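Local coordinates for RNA-binding protein MIP6 (Saccharomyces cerevisiae, PDB 5D78) that probably binds RNA, including mRNA 3'-UTRs and poly(A) or poly(U) tracts, and interacts with MEX67, the chain here being its third RNA recognition motif, at residues 18-24 with 35-39; 9-15 with 74-80. All coordinates share one frame. Numbering follows the deposited sequence.

Contact 1 of 2, residues 18-24 with 35-39; sequences TTQEEVL and SVFIS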
ATOM      1  N   THR A  18       0.896  -8.698   9.332  1.00 10.13           N
ATOM      2  CA  THR A  18       1.645  -8.530   8.090  1.00  9.77           C
ATOM      3  C   THR A  18       2.984  -7.848   8.374  1.00  9.55           C
ATOM      4  O   THR A  18       3.052  -6.919   9.167  1.00 10.80           O
ATOM      5  CB  THR A  18       0.844  -7.683   7.082  1.00 10.25           C
ATOM      6  OG1 THR A  18      -0.421  -8.299   6.849  1.00 10.39           O
ATOM      7  CG2 THR A  18       1.562  -7.563   5.755  1.00 10.68           C
ATOM      8  N   THR A  19       4.053  -8.319   7.739  1.00  8.97           N
ATOM      9  CA  THR A  19       5.351  -7.652   7.869  1.00  9.20           C
ATOM     10  C   THR A  19       5.574  -6.641   6.756  1.00  8.76           C
ATOM     11  O   THR A  19       4.971  -6.728   5.694  1.00  8.54           O
ATOM     12  CB  THR A  19       6.528  -8.639   7.845  1.00 10.80           C
ATOM     13  OG1 THR A  19       6.648  -9.185   6.530  1.00 11.88           O
ATOM     14  CG2 THR A  19       6.350  -9.755   8.876  1.00 11.92           C
ATOM     15  N   GLN A  20       6.498  -5.720   6.988  1.00  9.54           N
ATOM     16  CA  GLN A  20       6.843  -4.738   5.975  1.00 10.29           C
ATOM     17  C   GLN A  20       7.372  -5.427   4.714  1.00  9.58           C
ATOM     18  O   GLN A  20       7.079  -4.990   3.590  1.00  9.12           O
ATOM     19  CB  GLN A  20       7.866  -3.727   6.498  1.00 12.01           C
ATOM     20  CG  GLN A  20       7.334  -2.750   7.549  1.00 14.07           C
ATOM     21  CD  GLN A  20       7.330  -3.305   8.961  1.00 17.77           C
ATOM     22  OE1 GLN A  20       7.663  -4.475   9.207  1.00 20.02           O
ATOM     23  NE2 GLN A  20       6.927  -2.465   9.903  1.00 19.65           N
ATOM     24  N   GLU A  21       8.128  -6.512   4.892  1.00  8.93           N
ATOM     25  CA  GLU A  21       8.687  -7.225   3.743  1.00  9.28           C
ATOM     26  C   GLU A  21       7.574  -7.831   2.888  1.00  8.76           C
ATOM     27  O   GLU A  21       7.661  -7.855   1.670  1.00  9.63           O
ATOM     28  CB  GLU A  21       9.638  -8.316   4.190  1.00 11.18           C
ATOM     29  CG  GLU A  21      10.449  -8.874   3.030  1.00 12.75           C
ATOM     30  CD  GLU A  21      11.386  -9.983   3.440  1.00 16.46           C
ATOM     31  OE1 GLU A  21      11.374 -10.354   4.636  1.00 18.83           O
ATOM     32  OE2 GLU A  21      12.124 -10.473   2.561  1.00 16.81           O
ATOM     33  N   GLU A  22       6.528  -8.339   3.522  1.00  8.33           N
ATOM     34  CA  GLU A  22       5.407  -8.905   2.792  1.00  8.56           C
ATOM     35  C   GLU A  22       4.717  -7.841   1.955  1.00  7.32           C
ATOM     36  O   GLU A  22       4.327  -8.094   0.815  1.00  7.70           O
ATOM     37  CB  GLU A  22       4.431  -9.562   3.764  1.00  9.72           C
ATOM     38  CG  GLU A  22       4.960 -10.862   4.313  1.00 10.58           C
ATOM     39  CD  GLU A  22       4.033 -11.526   5.324  1.00 11.38           C
ATOM     40  OE1 GLU A  22       3.539 -10.834   6.245  1.00 11.63           O
ATOM     41  OE2 GLU A  22       3.812 -12.752   5.200  1.00 12.31           O
ATOM     42  N   VAL A  23       4.543  -6.660   2.532  1.00  7.69           N
ATOM     43  CA  VAL A  23       3.996  -5.534   1.789  1.00  7.12           C
ATOM     44  C   VAL A  23       4.909  -5.206   0.613  1.00  7.19           C
ATOM     45  O   VAL A  23       4.437  -5.004  -0.502  1.00  7.48           O
ATOM     46  CB  VAL A  23       3.768  -4.298   2.706  1.00  8.49           C
ATOM     47  CG1 VAL A  23       3.280  -3.091   1.898  1.00 10.16           C
ATOM     48  CG2 VAL A  23       2.767  -4.631   3.819  1.00  8.88           C
ATOM     49  N   LEU A  24       6.215  -5.130   0.850  1.00  7.38           N
ATOM     50  CA  LEU A  24       7.154  -4.906  -0.239  1.00  8.75           C
ATOM     51  C   LEU A  24       6.950  -5.925  -1.360  1.00  7.81           C
ATOM     52  O   LEU A  24       6.853  -5.558  -2.530  1.00  8.93           O
ATOM     53  CB  LEU A  24       8.584  -5.040   0.266  1.00  8.87           C
ATOM     54  CG  LEU A  24       9.679  -4.921  -0.803  1.00 10.81           C
ATOM     55  CD1 LEU A  24       9.857  -3.488  -1.176  1.00 12.28           C
ATOM     56  CD2 LEU A  24      10.955  -5.548  -0.313  1.00 11.86           C
ATOM     57  N   SER A  35       9.868   2.785   0.040  1.00  8.93           N
ATOM     58  CA  SER A  35       9.626   2.536   1.448  1.00  9.63           C
ATOM     59  C   SER A  35       8.232   2.002   1.713  1.00  8.16           C
ATOM     60  O   SER A  35       7.310   2.184   0.915  1.00  8.83           O
ATOM     61  CB  SER A  35       9.862   3.793   2.272  1.00 12.47           C
ATOM     62  OG  SER A  35       8.921   4.784   1.961  1.00 13.45           O
ATOM     63  N   VAL A  36       8.105   1.354   2.865  1.00  8.22           N
ATOM     64  CA  VAL A  36       6.858   0.793   3.333  1.00  9.95           C
ATOM     65  C   VAL A  36       6.676   1.228   4.783  1.00 10.42           C
ATOM     66  O   VAL A  36       7.574   1.065   5.610  1.00 12.40           O
ATOM     67  CB  VAL A  36       6.886  -0.740   3.276  1.00 11.35           C
ATOM     68  CG1 VAL A  36       5.651  -1.332   3.896  1.00 13.59           C
ATOM     69  CG2 VAL A  36       7.031  -1.213   1.832  1.00 10.60           C
ATOM     70  N   PHE A  37       5.514   1.784   5.093  1.00  9.25           N
ATOM     71  CA  PHE A  37       5.177   2.184   6.443  1.00  8.73           C
ATOM     72  C   PHE A  37       3.873   1.522   6.872  1.00  9.20           C
ATOM     73  O   PHE A  37       2.824   1.756   6.280  1.00  9.79           O
ATOM     74  CB  PHE A  37       5.044   3.708   6.501  1.00 10.55           C
ATOM     75  CG  PHE A  37       4.647   4.239   7.837  1.00 11.45           C
ATOM     76  CD1 PHE A  37       5.567   4.324   8.849  1.00 12.72           C
ATOM     77  CD2 PHE A  37       3.361   4.665   8.084  1.00 13.02           C
ATOM     78  CE1 PHE A  37       5.212   4.823  10.088  1.00 14.43           C
ATOM     79  CE2 PHE A  37       3.015   5.172   9.320  1.00 14.35           C
ATOM     80  CZ  PHE A  37       3.942   5.248  10.311  1.00 14.43           C
ATOM     81  N   ILE A  38       3.947   0.681   7.898  1.00  8.16           N
ATOM     82  CA  ILE A  38       2.748   0.097   8.494  1.00  8.29           C
ATOM     83  C   ILE A  38       2.392   0.937   9.700  1.00  9.20           C
ATOM     84  O   ILE A  38       3.150   1.019  10.655  1.00  9.74           O
ATOM     85  CB  ILE A  38       2.951  -1.385   8.888  1.00  8.70           C
ATOM     86  CG1 ILE A  38       3.198  -2.215   7.625  1.00  9.51           C
ATOM     87  CG2 ILE A  38       1.725  -1.926   9.624  1.00  9.55           C
ATOM     88  CD1 ILE A  38       3.510  -3.691   7.854  1.00 10.21           C
ATOM     89  N   SER A  39       1.255   1.603   9.633  1.00  9.46           N
ATOM     90  CA  SER A  39       0.913   2.555  10.658  1.00 11.62           C
ATOM     91  C   SER A  39       0.493   1.832  11.931  1.00 12.17           C
ATOM     92  O   SER A  39       0.127   0.649  11.924  1.00 12.31           O
ATOM     93  CB  SER A  39      -0.174   3.497  10.170  1.00 14.33           C
ATOM     94  OG  SER A  39      -1.405   2.855  10.246  1.00 16.67           O
TER
HETATM   95  O   HOH W   1       6.498   0.498   9.310  1.00 13.04           O

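Contact 2 of 2, residues 9-15 with 74-80; sequences ILVKNLP and HTIWVGP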
ATOM      1  N   ILE A   9       0.881   5.682  -1.591  1.00 11.38           N
ATOM      2  CA  ILE A   9      -0.498   5.244  -1.607  1.00 10.50           C
ATOM      3  C   ILE A   9      -0.907   4.612  -0.291  1.00  8.53           C
ATOM      4  O   ILE A   9      -0.081   4.144   0.476  1.00  8.18           O
ATOM      5  CB  ILE A   9      -0.771   4.315  -2.782  1.00 13.32           C
ATOM      6  CG1 ILE A   9      -0.013   3.004  -2.627  1.00 12.43           C
ATOM      7  CG2 ILE A   9      -0.429   5.038  -4.069  1.00 16.32           C
ATOM      8  CD1 ILE A   9      -0.281   2.032  -3.757  1.00 14.68           C
ATOM      9  N   LEU A  10      -2.211   4.633  -0.046  1.00  7.92           N
ATOM     10  CA  LEU A  10      -2.803   4.091   1.170  1.00  8.84           C
ATOM     11  C   LEU A  10      -3.372   2.713   0.907  1.00  8.11           C
ATOM     12  O   LEU A  10      -4.159   2.518  -0.024  1.00  9.17           O
ATOM     13  CB  LEU A  10      -3.917   5.004   1.675  1.00 10.67           C
ATOM     14  CG  LEU A  10      -4.813   4.462   2.798  1.00 13.29           C
ATOM     15  CD1 LEU A  10      -4.010   4.131   4.036  1.00 13.56           C
ATOM     16  CD2 LEU A  10      -5.894   5.441   3.134  1.00 15.13           C
ATOM     17  N   VAL A  11      -2.948   1.770   1.741  1.00  7.85           N
ATOM     18  CA  VAL A  11      -3.411   0.392   1.710  1.00  7.56           C
ATOM     19  C   VAL A  11      -4.173   0.109   2.999  1.00  8.09           C
ATOM     20  O   VAL A  11      -3.610   0.160   4.096  1.00  8.36           O
ATOM     21  CB  VAL A  11      -2.242  -0.589   1.595  1.00  9.51           C
ATOM     22  CG1 VAL A  11      -2.775  -2.021   1.507  1.00  9.29           C
ATOM     23  CG2 VAL A  11      -1.373  -0.236   0.401  1.00 10.95           C
ATOM     24  N   LYS A  12      -5.458  -0.195   2.854  1.00  7.77           N
ATOM     25  CA  LYS A  12      -6.323  -0.442   4.002  1.00  7.20           C
ATOM     26  C   LYS A  12      -6.663  -1.921   4.109  1.00  6.91           C
ATOM     27  O   LYS A  12      -6.948  -2.569   3.095  1.00  6.87           O
ATOM     28  CB  LYS A  12      -7.620   0.373   3.924  1.00  9.81           C
ATOM     29  CG  LYS A  12      -7.464   1.861   4.132  1.00 13.71           C
ATOM     30  CD  LYS A  12      -8.758   2.621   3.825  1.00 15.34           C
ATOM     31  CE  LYS A  12      -9.926   2.164   4.646  1.00 14.96           C
ATOM     32  NZ  LYS A  12     -11.135   2.983   4.322  1.00 14.94           N
ATOM     33  N   ASN A  13      -6.648  -2.417   5.341  1.00  7.03           N
ATOM     34  CA  ASN A  13      -7.158  -3.724   5.729  1.00  6.69           C
ATOM     35  C   ASN A  13      -6.183  -4.887   5.628  1.00  7.94           C
ATOM     36  O   ASN A  13      -6.613  -6.041   5.637  1.00  7.95           O
ATOM     37  CB  ASN A  13      -8.466  -4.101   5.013  1.00  7.00           C
ATOM     38  CG  ASN A  13      -9.335  -4.986   5.874  1.00  7.77           C
ATOM     39  OD1 ASN A  13      -9.469  -4.741   7.065  1.00  8.30           O
ATOM     40  ND2 ASN A  13      -9.884  -6.033   5.299  1.00  7.76           N
ATOM     41  N   LEU A  14      -4.879  -4.613   5.624  1.00  7.62           N
ATOM     42  CA  LEU A  14      -3.914  -5.703   5.727  1.00  7.60           C
ATOM     43  C   LEU A  14      -4.118  -6.408   7.055  1.00  8.10           C
ATOM     44  O   LEU A  14      -4.454  -5.770   8.061  1.00  9.65           O
ATOM     45  CB  LEU A  14      -2.481  -5.214   5.661  1.00  8.05           C
ATOM     46  CG  LEU A  14      -2.030  -4.639   4.330  1.00  9.51           C
ATOM     47  CD1 LEU A  14      -0.770  -3.845   4.540  1.00  9.59           C
ATOM     48  CD2 LEU A  14      -1.799  -5.726   3.295  1.00  9.86           C
ATOM     49  N   PRO A  15      -3.888  -7.724   7.084  1.00  8.40           N
ATOM     50  CA  PRO A  15      -3.906  -8.432   8.369  1.00  9.89           C
ATOM     51  C   PRO A  15      -2.924  -7.803   9.360  1.00 10.93           C
ATOM     52  O   PRO A  15      -1.873  -7.321   8.965  1.00 10.10           O
ATOM     53  CB  PRO A  15      -3.463  -9.844   7.992  1.00 11.16           C
ATOM     54  CG  PRO A  15      -3.815  -9.985   6.560  1.00 11.28           C
ATOM     55  CD  PRO A  15      -3.628  -8.628   5.956  1.00  9.13           C
ATOM     56  N   HIS A  74      -7.428 -11.588   3.415  1.00 10.38           N
ATOM     57  CA  HIS A  74      -8.093 -10.296   3.552  1.00  9.74           C
ATOM     58  C   HIS A  74      -8.233  -9.588   2.222  1.00  9.02           C
ATOM     59  O   HIS A  74      -7.262  -9.449   1.493  1.00  9.91           O
ATOM     60  CB  HIS A  74      -7.274  -9.348   4.428  1.00 10.10           C
ATOM     61  CG  HIS A  74      -7.374  -9.611   5.898  1.00  9.93           C
ATOM     62  ND1 HIS A  74      -7.423  -8.596   6.829  1.00 11.17           N
ATOM     63  CD2 HIS A  74      -7.421 -10.768   6.592  1.00 10.99           C
ATOM     64  CE1 HIS A  74      -7.514  -9.121   8.039  1.00 12.10           C
ATOM     65  NE2 HIS A  74      -7.512 -10.436   7.924  1.00 12.25           N
ATOM     66  N   THR A  75      -9.421  -9.068   1.941  1.00  8.34           N
ATOM     67  CA  THR A  75      -9.568  -8.087   0.888  1.00  8.31           C
ATOM     68  C   THR A  75      -8.924  -6.802   1.359  1.00  8.10           C
ATOM     69  O   THR A  75      -9.123  -6.397   2.498  1.00  8.39           O
ATOM     70  CB  THR A  75     -11.046  -7.854   0.579  1.00  9.30           C
ATOM     71  OG1 THR A  75     -11.634  -9.098   0.183  1.00  8.91           O
ATOM     72  CG2 THR A  75     -11.234  -6.825  -0.517  1.00 10.10           C
ATOM     73  N   ILE A  76      -8.187  -6.150   0.474  1.00  7.74           N
ATOM     74  CA  ILE A  76      -7.558  -4.878   0.783  1.00  8.23           C
ATOM     75  C   ILE A  76      -8.036  -3.804  -0.172  1.00  8.39           C
ATOM     76  O   ILE A  76      -8.434  -4.088  -1.304  1.00  9.61           O
ATOM     77  CB  ILE A  76      -6.008  -4.961   0.779  1.00  9.29           C
ATOM     78  CG1 ILE A  76      -5.481  -5.347  -0.607  1.00  9.72           C
ATOM     79  CG2 ILE A  76      -5.559  -5.907   1.859  1.00  9.92           C
ATOM     80  CD1 ILE A  76      -3.986  -5.126  -0.755  1.00 10.59           C
ATOM     81  N   TRP A  77      -7.991  -2.566   0.296  1.00  7.96           N
ATOM     82  CA  TRP A  77      -8.352  -1.411  -0.503  1.00  9.72           C
ATOM     83  C   TRP A  77      -7.098  -0.571  -0.711  1.00  9.11           C
ATOM     84  O   TRP A  77      -6.323  -0.363   0.214  1.00  9.48           O
ATOM     85  CB  TRP A  77      -9.457  -0.620   0.198  1.00 10.25           C
ATOM     86  CG  TRP A  77     -10.809  -1.229   0.021  1.00 10.33           C
ATOM     87  CD1 TRP A  77     -11.775  -0.809  -0.835  1.00 11.54           C
ATOM     88  CD2 TRP A  77     -11.345  -2.385   0.696  1.00 10.12           C
ATOM     89  NE1 TRP A  77     -12.896  -1.614  -0.729  1.00 11.97           N
ATOM     90  CE2 TRP A  77     -12.649  -2.593   0.196  1.00 10.92           C
ATOM     91  CE3 TRP A  77     -10.855  -3.254   1.676  1.00 10.79           C
ATOM     92  CZ2 TRP A  77     -13.457  -3.638   0.642  1.00 11.95           C
ATOM     93  CZ3 TRP A  77     -11.667  -4.291   2.115  1.00 11.55           C
ATOM     94  CH2 TRP A  77     -12.955  -4.471   1.598  1.00 12.03           C
ATOM     95  N   VAL A  78      -6.899  -0.114  -1.937  1.00  9.80           N
ATOM     96  CA  VAL A  78      -5.705   0.625  -2.294  1.00  9.20           C
ATOM     97  C   VAL A  78      -6.112   1.881  -3.036  1.00 10.79           C
ATOM     98  O   VAL A  78      -6.820   1.809  -4.035  1.00 11.68           O
ATOM     99  CB  VAL A  78      -4.786  -0.221  -3.214  1.00  9.67           C
ATOM    100  CG1 VAL A  78      -3.507   0.529  -3.585  1.00  9.66           C
ATOM    101  CG2 VAL A  78      -4.441  -1.538  -2.554  1.00  9.10           C
ATOM    102  N   GLY A  79      -5.641   3.023  -2.560  1.00 10.98           N
ATOM    103  CA  GLY A  79      -5.979   4.284  -3.176  1.00 11.02           C
ATOM    104  C   GLY A  79      -4.973   5.366  -2.845  1.00 11.36           C
ATOM    105  O   GLY A  79      -3.897   5.074  -2.328  1.00 10.62           O
ATOM    106  N   PRO A  80      -5.309   6.626  -3.153  1.00 12.51           N
ATOM    107  CA  PRO A  80      -4.368   7.727  -2.935  1.00 14.37           C
ATOM    108  C   PRO A  80      -4.012   7.872  -1.481  1.00 15.28           C
ATOM    109  O   PRO A  80      -4.831   7.560  -0.616  1.00 15.36           O
ATOM    110  CB  PRO A  80      -5.142   8.958  -3.398  1.00 15.63           C
ATOM    111  CG  PRO A  80      -6.184   8.447  -4.297  1.00 15.10           C
ATOM    112  CD  PRO A  80      -6.539   7.079  -3.822  1.00 13.36           C
TER

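Contact 1 of 2, residues 18-24 with 35-39
Apolar side chains carry most of this contact. Strand 35-38 alternates, turning V36 and I38 toward the helix and S35 and F37 away from it. V23, a full turn into helix 20-24, meets both: its CG1 lies 3.6 Å from V36 CG1, and its CG2 lies 4.2 Å from I38 CD1. The aliphatic stem of Q20 lies along the same pair, its CB 4.2 Å from V36 CG1 and its CG 3.9 Å from I38 CD1. Branched, compact residues suit axes that approach to 8.4 Å, crossing at 129°. I38 CD1 also reaches the helix start, 3.5 Å from T18 O.

No direct hydrogen bond joins the segments. Instead one water accepts from both Q20 NE2 (3.1 Å) and I38 N (2.9 Å), bridging the glutamine amide to a strand NH.

T19 and E22 form a capping box: E22 N, a first-turn amide with no helical partner, donates to T19 OG1 (3.1 Å), and E22 OE1 accepts from the N-cap amide T19 N (3.0 Å). A capped first helix laid by V23 and the stem of Q20 on an edge strand is the α1-on-β2 packing of the RRM β-α-β-β-α-β fold.

Contact 2 of 2, residues 9-15 with 74-80
Four backbone hydrogen bonds join these antiparallel strands in two reciprocal pairs: L10 N to G79 O (2.9 Å) with G79 N to L10 O (3.0 Å), and K12 N to W77 O (2.8 Å) with W77 N to K12 O (3.0 Å). Glycine suits position 79, where a CB would clash with P80 CD. Past K12 side chains join in. N13, with the positive phi (88°) that asparagine tolerates well, gives its ND2 to T75 O (2.9 Å), while the backbone N13 O accepts from H74 ND1 (2.9 Å). The flat H74 ring also receives P15, whose CG sits 3.7 Å from the ring centroid in a CH-pi contact.

Between the bonded pairs, V11 faces V78. Together with I9 they fill the helix-covered side: I9 CD1 lies 3.6 Å from V78 CG1, and V11 CG1 lies 4.0 Å from I76 CD1. L10, K12 and W77 point to the other face. This is the β1-β4 pairing of the RRM sheet, whose helix-free face is the usual RNA-binding surface.

Overall arrangement
Contact 1 is nested in the chain inside the loop closed by contact 2: strand 8-12 leads into helix 20-27, strand 33-38 follows, and strand 74-80 returns last. The centres of the two contacts lie about 12 Å apart, and both reach the same antiparallel sheet, ordered 33-38, 48-53, 8-12, 74-80, 69-71. Contact 2 joins neighbouring strands within that sheet, whereas contact 1 sets the helix against one of its two outermost strands, 33-38. They meet directly where V23 CG2 packs 3.7 Å from L14 CD1, and F27 of the same helix touches V11 and I76. Helix 20-27 thus bridges edge and centre, and with helix 56-63, which packs on I9, forms the core behind the sheet.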